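Local structure of VP4 protein (Tellina virus 1, 3P06) at residues V10-L15 / I76-V81. The protein probably acts as a serine protease that cleaves the viral polyprotein, and is caught here as an intramolecular acyl-enzyme at its own cleavage junction. Numbering follows the deposited sequence.
Sequences VLLPVL and ITVLPV
With CG trans to its carbonyl carbon (chi1 -79°), Leu11 sends CD1 outward, away from CA (chi2 170°), and leaves CD2 turned toward Val81, where chi1 of -57° sets CG1 anti to the carbonyl carbon and CG2 between that carbon and N. These two methyls, Leu11 CD2 and Val81 CG2, come within 3.8 Å, the side chains running aslant to each other. Leu12 extends CD2 to CG1 of Val78, 4.2 Å away, and here the side chains cross nearly at right angles. Leu11 and Leu12, neighbours in one strand, lie on its opposite faces, so the two methyl contacts fall on different sides of the sheet. Strands 9-18 and 75-81 are not neighbours in this mixed sheet of the S50 peptidase: strand 21-31 runs between them, antiparallel to both, and no hydrogen bond joins 10-15 to 76-81. The closest CA atoms, those of Leu11 and Val81, are 8.7 Å apart, and methyls of the two strands meet across strand 21-31, whose Met28 also touches Leu11. On its own face Leu12 also packs against Trp103, Ala106 of helix 104-111 and the C-terminal Ala194, with its side chain about 5 Å from that of Ser102, the predicted nucleophile.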
loop_
_atom_site.group_PDB
_atom_site.type_symbol
_atom_site.label_atom_id
_atom_site.label_comp_id
_atom_site.label_asym_id
_atom_site.label_seq_id
_atom_site.Cartn_x
_atom_site.Cartn_y
_atom_site.Cartn_z
ATOM N N VAL A 10 -4.257 -3.893 -2.860
ATOM C CA VAL A 10 -3.228 -4.596 -2.117
ATOM C C VAL A 10 -2.749 -3.714 -0.943
ATOM O O VAL A 10 -2.430 -2.511 -1.140
ATOM C CB VAL A 10 -2.028 -5.021 -3.062
ATOM C CG1 VAL A 10 -0.852 -5.586 -2.237
ATOM C CG2 VAL A 10 -2.512 -6.066 -4.110
ATOM N N LEU A 11 -2.748 -4.312 0.251
ATOM C CA LEU A 11 -2.426 -3.604 1.457
ATOM C C LEU A 11 -0.902 -3.322 1.545
ATOM O O LEU A 11 -0.098 -4.121 1.124
ATOM C CB LEU A 11 -2.798 -4.471 2.663
ATOM C CG LEU A 11 -4.319 -4.399 2.941
ATOM C CD1 LEU A 11 -4.632 -5.456 3.950
ATOM C CD2 LEU A 11 -4.694 -3.026 3.441
ATOM N N LEU A 12 -0.536 -2.210 2.141
ATOM C CA LEU A 12 0.884 -1.917 2.359
ATOM C C LEU A 12 1.027 -1.272 3.748
ATOM O O LEU A 12 0.236 -0.417 4.131
ATOM C CB LEU A 12 1.465 -0.989 1.241
ATOM C CG LEU A 12 0.798 0.389 1.150
ATOM C CD1 LEU A 12 1.829 1.460 1.517
ATOM C CD2 LEU A 12 0.226 0.711 -0.288
ATOM N N PRO A 13 2.056 -1.669 4.484
ATOM C CA PRO A 13 2.303 -1.082 5.806
ATOM C C PRO A 13 2.972 0.296 5.728
ATOM O O PRO A 13 3.742 0.555 4.809
ATOM C CB PRO A 13 3.238 -2.125 6.486
ATOM C CG PRO A 13 4.043 -2.663 5.368
ATOM C CD PRO A 13 3.045 -2.725 4.157
ATOM N N VAL A 14 2.634 1.182 6.661
ATOM C CA VAL A 14 3.321 2.460 6.798
ATOM C C VAL A 14 3.713 2.674 8.240
ATOM O O VAL A 14 3.110 2.115 9.147
ATOM C CB VAL A 14 2.453 3.694 6.313
ATOM C CG1 VAL A 14 2.134 3.519 4.872
ATOM C CG2 VAL A 14 1.125 3.857 7.220
ATOM N N LEU A 15 4.725 3.500 8.445
ATOM C CA LEU A 15 5.177 3.885 9.775
ATOM C C LEU A 15 5.009 5.384 9.981
ATOM O O LEU A 15 5.155 6.126 9.026
ATOM C CB LEU A 15 6.653 3.528 9.945
ATOM C CG LEU A 15 7.002 2.043 9.761
ATOM C CD1 LEU A 15 8.533 1.939 9.968
ATOM C CD2 LEU A 15 6.285 1.160 10.752
ATOM N N ILE A 76 -4.838 3.673 -9.975
ATOM C CA ILE A 76 -4.601 3.122 -8.636
ATOM C C ILE A 76 -4.744 4.343 -7.732
ATOM O O ILE A 76 -4.250 5.418 -8.075
ATOM C CB ILE A 76 -3.176 2.545 -8.457
ATOM C CG1 ILE A 76 -2.905 1.305 -9.332
ATOM C CG2 ILE A 76 -2.881 2.233 -6.907
ATOM C CD1 ILE A 76 -3.585 -0.008 -8.839
ATOM N N THR A 77 -5.466 4.215 -6.622
ATOM C CA THR A 77 -5.527 5.281 -5.628
ATOM C C THR A 77 -4.952 4.667 -4.374
ATOM O O THR A 77 -5.353 3.558 -4.047
ATOM C CB THR A 77 -6.984 5.688 -5.372
ATOM O OG1 THR A 77 -7.518 6.136 -6.620
ATOM C CG2 THR A 77 -7.096 6.879 -4.275
ATOM N N VAL A 78 -4.000 5.362 -3.708
ATOM C CA VAL A 78 -3.405 4.867 -2.480
ATOM C C VAL A 78 -4.135 5.571 -1.363
ATOM O O VAL A 78 -4.122 6.821 -1.306
ATOM C CB VAL A 78 -1.872 5.156 -2.504
ATOM C CG1 VAL A 78 -1.196 4.496 -1.399
ATOM C CG2 VAL A 78 -1.278 4.490 -3.819
ATOM N N LEU A 79 -4.822 4.812 -0.498
ATOM C CA LEU A 79 -5.661 5.455 0.537
ATOM C C LEU A 79 -5.283 4.856 1.861
ATOM O O LEU A 79 -4.995 3.680 1.937
ATOM C CB LEU A 79 -7.173 5.161 0.261
ATOM C CG LEU A 79 -7.808 5.907 -0.919
ATOM C CD1 LEU A 79 -9.242 5.382 -1.162
ATOM C CD2 LEU A 79 -7.874 7.436 -0.650
ATOM N N PRO A 80 -5.297 5.652 2.911
ATOM C CA PRO A 80 -5.172 5.044 4.209
ATOM C C PRO A 80 -6.380 4.137 4.560
ATOM O O PRO A 80 -7.505 4.481 4.226
ATOM C CB PRO A 80 -5.219 6.225 5.163
ATOM C CG PRO A 80 -5.947 7.321 4.448
ATOM C CD PRO A 80 -5.639 7.091 2.949
ATOM N N VAL A 81 -6.168 3.070 5.334
ATOM C CA VAL A 81 -7.291 2.208 5.728
ATOM C C VAL A 81 -7.133 1.863 7.176
ATOM O O VAL A 81 -5.990 1.668 7.670
ATOM C CB VAL A 81 -7.380 0.924 4.867
ATOM C CG1 VAL A 81 -7.502 1.284 3.371
ATOM C CG2 VAL A 81 -6.180 0.011 5.067
#